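Local coordinates for protein dinoflagellate luciferase (Lingulodinium polyedrum, PDB 1VPR) that catalyses the light-emitting oxidation of dinoflagellate luciferin by molecular oxygen, giving blue flashes near 475 nm, here as the third of three homologous luciferase domains, at residues G57-H65 and Q172-I180. Residues are numbered along the deposited sequence; the frame is centred on the assembly and turned at random.
Sequences GFHYLLECH and QAAFIKEAI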
ATOM      1  N   GLY A  57     -16.841   7.994  10.367  1.00 29.72           N
ATOM      2  CA  GLY A  57     -16.151   7.494   9.196  1.00 29.65           C
ATOM      3  C   GLY A  57     -15.183   6.400   9.617  1.00 30.09           C
ATOM      4  O   GLY A  57     -14.931   5.454   8.864  1.00 30.37           O
ATOM      5  N   PHE A  58     -14.623   6.533  10.818  1.00 28.37           N
ATOM      6  CA  PHE A  58     -13.692   5.536  11.327  1.00 27.92           C
ATOM      7  C   PHE A  58     -14.394   4.197  11.475  1.00 28.52           C
ATOM      8  O   PHE A  58     -13.793   3.158  11.220  1.00 31.01           O
ATOM      9  CB  PHE A  58     -13.109   5.966  12.676  1.00 26.35           C
ATOM     10  CG  PHE A  58     -12.084   7.069  12.572  1.00 24.76           C
ATOM     11  CD1 PHE A  58     -12.337   8.324  13.113  1.00 24.18           C
ATOM     12  CD2 PHE A  58     -10.864   6.844  11.951  1.00 25.16           C
ATOM     13  CE1 PHE A  58     -11.389   9.339  13.037  1.00 25.90           C
ATOM     14  CE2 PHE A  58      -9.900   7.850  11.864  1.00 22.59           C
ATOM     15  CZ  PHE A  58     -10.159   9.101  12.408  1.00 26.05           C
ATOM     16  N   HIS A  59     -15.663   4.215  11.892  1.00 28.85           N
ATOM     17  CA  HIS A  59     -16.417   2.977  12.038  1.00 26.37           C
ATOM     18  C   HIS A  59     -16.613   2.304  10.685  1.00 26.15           C
ATOM     19  O   HIS A  59     -16.681   1.073  10.597  1.00 23.70           O
ATOM     20  CB  HIS A  59     -17.779   3.233  12.676  1.00 28.85           C
ATOM     21  CG  HIS A  59     -17.699   3.562  14.130  1.00 30.22           C
ATOM     22  ND1 HIS A  59     -17.200   4.761  14.594  1.00 30.35           N
ATOM     23  CD2 HIS A  59     -17.975   2.817  15.226  1.00 31.03           C
ATOM     24  CE1 HIS A  59     -17.167   4.734  15.915  1.00 31.41           C
ATOM     25  NE2 HIS A  59     -17.633   3.565  16.322  1.00 30.65           N
ATOM     26  N   TYR A  60     -16.716   3.110   9.631  1.00 23.59           N
ATOM     27  CA  TYR A  60     -16.889   2.562   8.291  1.00 23.45           C
ATOM     28  C   TYR A  60     -15.570   1.890   7.887  1.00 23.60           C
ATOM     29  O   TYR A  60     -15.552   0.776   7.354  1.00 22.78           O
ATOM     30  CB  TYR A  60     -17.217   3.676   7.302  1.00 23.33           C
ATOM     31  CG  TYR A  60     -17.264   3.215   5.860  1.00 24.62           C
ATOM     32  CD1 TYR A  60     -18.287   2.382   5.396  1.00 24.56           C
ATOM     33  CD2 TYR A  60     -16.289   3.642   4.947  1.00 24.22           C
ATOM     34  CE1 TYR A  60     -18.337   1.989   4.050  1.00 23.81           C
ATOM     35  CE2 TYR A  60     -16.333   3.264   3.605  1.00 23.03           C
ATOM     36  CZ  TYR A  60     -17.351   2.440   3.164  1.00 25.36           C
ATOM     37  OH  TYR A  60     -17.379   2.065   1.839  1.00 25.42           O
ATOM     38  N   LEU A  61     -14.466   2.584   8.136  1.00 24.36           N
ATOM     39  CA  LEU A  61     -13.150   2.046   7.811  1.00 25.05           C
ATOM     40  C   LEU A  61     -12.907   0.734   8.566  1.00 24.69           C
ATOM     41  O   LEU A  61     -12.355  -0.216   8.010  1.00 24.15           O
ATOM     42  CB  LEU A  61     -12.057   3.066   8.161  1.00 24.52           C
ATOM     43  CG  LEU A  61     -12.046   4.359   7.351  1.00 25.97           C
ATOM     44  CD1 LEU A  61     -10.799   5.149   7.722  1.00 27.33           C
ATOM     45  CD2 LEU A  61     -12.076   4.047   5.851  1.00 22.78           C
ATOM     46  N   LEU A  62     -13.321   0.670   9.827  1.00 24.10           N
ATOM     47  CA  LEU A  62     -13.127  -0.558  10.585  1.00 25.13           C
ATOM     48  C   LEU A  62     -13.816  -1.714   9.906  1.00 26.08           C
ATOM     49  O   LEU A  62     -13.252  -2.807   9.809  1.00 26.66           O
ATOM     50  CB  LEU A  62     -13.656  -0.434  12.011  1.00 27.61           C
ATOM     51  CG  LEU A  62     -12.678   0.095  13.053  1.00 31.55           C
ATOM     52  CD1 LEU A  62     -13.322  -0.046  14.431  1.00 34.44           C
ATOM     53  CD2 LEU A  62     -11.371  -0.713  13.012  1.00 33.04           C
ATOM     54  N   GLU A  63     -15.033  -1.490   9.425  1.00 23.66           N
ATOM     55  CA  GLU A  63     -15.732  -2.564   8.759  1.00 24.78           C
ATOM     56  C   GLU A  63     -15.077  -2.874   7.411  1.00 23.14           C
ATOM     57  O   GLU A  63     -15.042  -4.025   6.995  1.00 22.46           O
ATOM     58  CB  GLU A  63     -17.198  -2.206   8.562  1.00 25.11           C
ATOM     59  CG  GLU A  63     -18.042  -3.363   8.075  1.00 29.50           C
ATOM     60  CD  GLU A  63     -19.508  -2.983   7.991  1.00 30.82           C
ATOM     61  OE1 GLU A  63     -20.006  -2.719   6.873  1.00 32.34           O
ATOM     62  OE2 GLU A  63     -20.151  -2.931   9.057  1.00 34.83           O
ATOM     63  N   CYS A  64     -14.539  -1.866   6.735  1.00 21.98           N
ATOM     64  CA  CYS A  64     -13.903  -2.130   5.450  1.00 21.72           C
ATOM     65  C   CYS A  64     -12.623  -2.919   5.614  1.00 21.52           C
ATOM     66  O   CYS A  64     -12.163  -3.562   4.665  1.00 21.71           O
ATOM     67  CB  CYS A  64     -13.609  -0.831   4.698  1.00 24.61           C
ATOM     68  SG  CYS A  64     -15.077  -0.040   3.995  1.00 27.55           S
ATOM     69  N   HIS A  65     -12.036  -2.873   6.810  1.00 21.74           N
ATOM     70  CA  HIS A  65     -10.802  -3.611   7.061  1.00 23.92           C
ATOM     71  C   HIS A  65     -11.041  -5.120   6.987  1.00 26.25           C
ATOM     72  O   HIS A  65     -10.149  -5.890   6.607  1.00 27.33           O
ATOM     73  CB  HIS A  65     -10.216  -3.211   8.419  1.00 22.00           C
ATOM     74  CG  HIS A  65      -9.149  -2.174   8.304  1.00 22.37           C
ATOM     75  ND1 HIS A  65      -7.976  -2.403   7.609  1.00 20.60           N
ATOM     76  CD2 HIS A  65      -9.122  -0.868   8.672  1.00 21.68           C
ATOM     77  CE1 HIS A  65      -7.281  -1.278   7.543  1.00 19.67           C
ATOM     78  NE2 HIS A  65      -7.953  -0.333   8.179  1.00 23.85           N
ATOM     79  N   GLN A 172      -3.701  -1.005  10.726  1.00 17.76           N
ATOM     80  CA  GLN A 172      -4.422   0.241  10.953  1.00 17.28           C
ATOM     81  C   GLN A 172      -5.655   0.087  11.820  1.00 18.85           C
ATOM     82  O   GLN A 172      -5.998   1.006  12.558  1.00 21.64           O
ATOM     83  CB  GLN A 172      -4.834   0.893   9.634  1.00 18.41           C
ATOM     84  CG  GLN A 172      -5.492   2.259   9.833  1.00 20.41           C
ATOM     85  CD  GLN A 172      -6.102   2.808   8.568  1.00 20.80           C
ATOM     86  OE1 GLN A 172      -6.763   2.086   7.810  1.00 22.65           O
ATOM     87  NE2 GLN A 172      -5.896   4.096   8.328  1.00 20.97           N
ATOM     88  N   ALA A 173      -6.328  -1.058  11.759  1.00 18.98           N
ATOM     89  CA  ALA A 173      -7.540  -1.214  12.557  1.00 18.35           C
ATOM     90  C   ALA A 173      -7.264  -1.021  14.054  1.00 19.64           C
ATOM     91  O   ALA A 173      -8.070  -0.419  14.770  1.00 18.60           O
ATOM     92  CB  ALA A 173      -8.183  -2.564  12.282  1.00 17.62           C
ATOM     93  N   ALA A 174      -6.116  -1.495  14.521  1.00 18.84           N
ATOM     94  CA  ALA A 174      -5.739  -1.341  15.919  1.00 21.52           C
ATOM     95  C   ALA A 174      -5.661   0.146  16.280  1.00 21.75           C
ATOM     96  O   ALA A 174      -6.101   0.540  17.372  1.00 20.19           O
ATOM     97  CB  ALA A 174      -4.393  -2.031  16.182  1.00 18.51           C
ATOM     98  N   PHE A 175      -5.127   0.970  15.370  1.00 20.41           N
ATOM     99  CA  PHE A 175      -5.024   2.410  15.623  1.00 23.64           C
ATOM    100  C   PHE A 175      -6.394   3.077  15.596  1.00 25.18           C
ATOM    101  O   PHE A 175      -6.668   3.971  16.395  1.00 24.66           O
ATOM    102  CB  PHE A 175      -4.099   3.078  14.604  1.00 21.23           C
ATOM    103  CG  PHE A 175      -2.661   2.774  14.829  1.00 20.63           C
ATOM    104  CD1 PHE A 175      -1.916   3.526  15.734  1.00 20.70           C
ATOM    105  CD2 PHE A 175      -2.067   1.677  14.210  1.00 19.15           C
ATOM    106  CE1 PHE A 175      -0.601   3.186  16.027  1.00 20.89           C
ATOM    107  CE2 PHE A 175      -0.758   1.322  14.488  1.00 20.06           C
ATOM    108  CZ  PHE A 175      -0.017   2.075  15.401  1.00 21.83           C
ATOM    109  N   ILE A 176      -7.255   2.629  14.686  1.00 27.24           N
ATOM    110  CA  ILE A 176      -8.601   3.165  14.589  1.00 28.93           C
ATOM    111  C   ILE A 176      -9.389   2.825  15.857  1.00 30.56           C
ATOM    112  O   ILE A 176     -10.075   3.686  16.405  1.00 31.06           O
ATOM    113  CB  ILE A 176      -9.350   2.599  13.365  1.00 29.05           C
ATOM    114  CG1 ILE A 176      -8.643   3.042  12.085  1.00 27.93           C
ATOM    115  CG2 ILE A 176     -10.796   3.116  13.352  1.00 29.62           C
ATOM    116  CD1 ILE A 176      -9.281   2.517  10.811  1.00 30.52           C
ATOM    117  N   LYS A 177      -9.295   1.581  16.324  1.00 30.07           N
ATOM    118  CA  LYS A 177     -10.011   1.182  17.537  1.00 31.29           C
ATOM    119  C   LYS A 177      -9.570   2.054  18.728  1.00 32.11           C
ATOM    120  O   LYS A 177     -10.359   2.349  19.622  1.00 34.03           O
ATOM    121  CB  LYS A 177      -9.766  -0.295  17.831  1.00 29.40           C
ATOM    122  N   GLU A 178      -8.307   2.461  18.737  1.00 32.36           N
ATOM    123  CA  GLU A 178      -7.798   3.330  19.791  1.00 34.98           C
ATOM    124  C   GLU A 178      -8.480   4.692  19.707  1.00 36.82           C
ATOM    125  O   GLU A 178      -8.912   5.241  20.717  1.00 38.73           O
ATOM    126  CB  GLU A 178      -6.291   3.501  19.649  1.00 34.05           C
ATOM    127  CG  GLU A 178      -5.514   2.428  20.345  1.00 34.29           C
ATOM    128  CD  GLU A 178      -5.630   2.539  21.853  1.00 35.75           C
ATOM    129  OE1 GLU A 178      -5.182   1.611  22.551  1.00 34.20           O
ATOM    130  OE2 GLU A 178      -6.161   3.563  22.341  1.00 37.26           O
ATOM    131  N   ALA A 179      -8.575   5.225  18.491  1.00 39.43           N
ATOM    132  CA  ALA A 179      -9.222   6.509  18.246  1.00 40.07           C
ATOM    133  C   ALA A 179     -10.703   6.446  18.617  1.00 41.17           C
ATOM    134  O   ALA A 179     -11.228   7.372  19.227  1.00 42.00           O
ATOM    135  CB  ALA A 179      -9.071   6.900  16.783  1.00 39.31           C
ATOM    136  N   ILE A 180     -11.378   5.364  18.233  1.00 42.55           N
ATOM    137  CA  ILE A 180     -12.796   5.204  18.554  1.00 43.42           C
ATOM    138  C   ILE A 180     -13.050   5.179  20.064  1.00 45.46           C
ATOM    139  O   ILE A 180     -14.046   5.728  20.538  1.00 46.18           O
ATOM    140  CB  ILE A 180     -13.374   3.904  17.973  1.00 42.18           C
ATOM    141  CG1 ILE A 180     -13.434   3.988  16.452  1.00 41.83           C
ATOM    142  CG2 ILE A 180     -14.766   3.663  18.537  1.00 42.48           C
ATOM    143  CD1 ILE A 180     -14.186   2.833  15.811  1.00 41.40           C
TER
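Ile-176 packs as a knob into a hole formed by Phe-58, Leu-61, Leu-62 and His-65. The two helices run roughly antiparallel, with axes 9.9 Å apart at an angle of 151°. The contact joins the luciferase helical bundle domain to a helix of the catalytic domain, a member of the calycin clan, and its centre lies about 17 Å from the centre of the chain. The two branches of Ile-176 divide the work. Its CG2, anti to the backbone N, lies 3.6 Å from Leu-62 CG and also meets Phe-58 CB. Its CD1 goes the other way, to Leu-61 CB and the ring edge of His-65. The Phe-58 side chain also touches Ala-190 and Ile-193 of helix 187-197.

At one end, His-65 NE2 donates to Gln-172 OE1 at 2.7 Å, with an N-H...O angle of 154°. The bond lies in the imidazole plane and uses a carbonyl lone pair, although ring and amide planes are nearly perpendicular. Gln-172 NE2 bonds to Thr-197 OG1, so the amide is held at both polar atoms. A leucine in place of His-65 would probably leave Gln-172 OE1 without this donor and the amide freer to turn.

At the other end, Ile-180 CD1 meets Leu-62 CD1 tip to tip, a tight contact. His-59 ND1 bonds to Ser-56 OG, and Ile-180 CD1 sits over one face of the His-59 ring, 3.6 Å from its centroid, in a CH-pi contact.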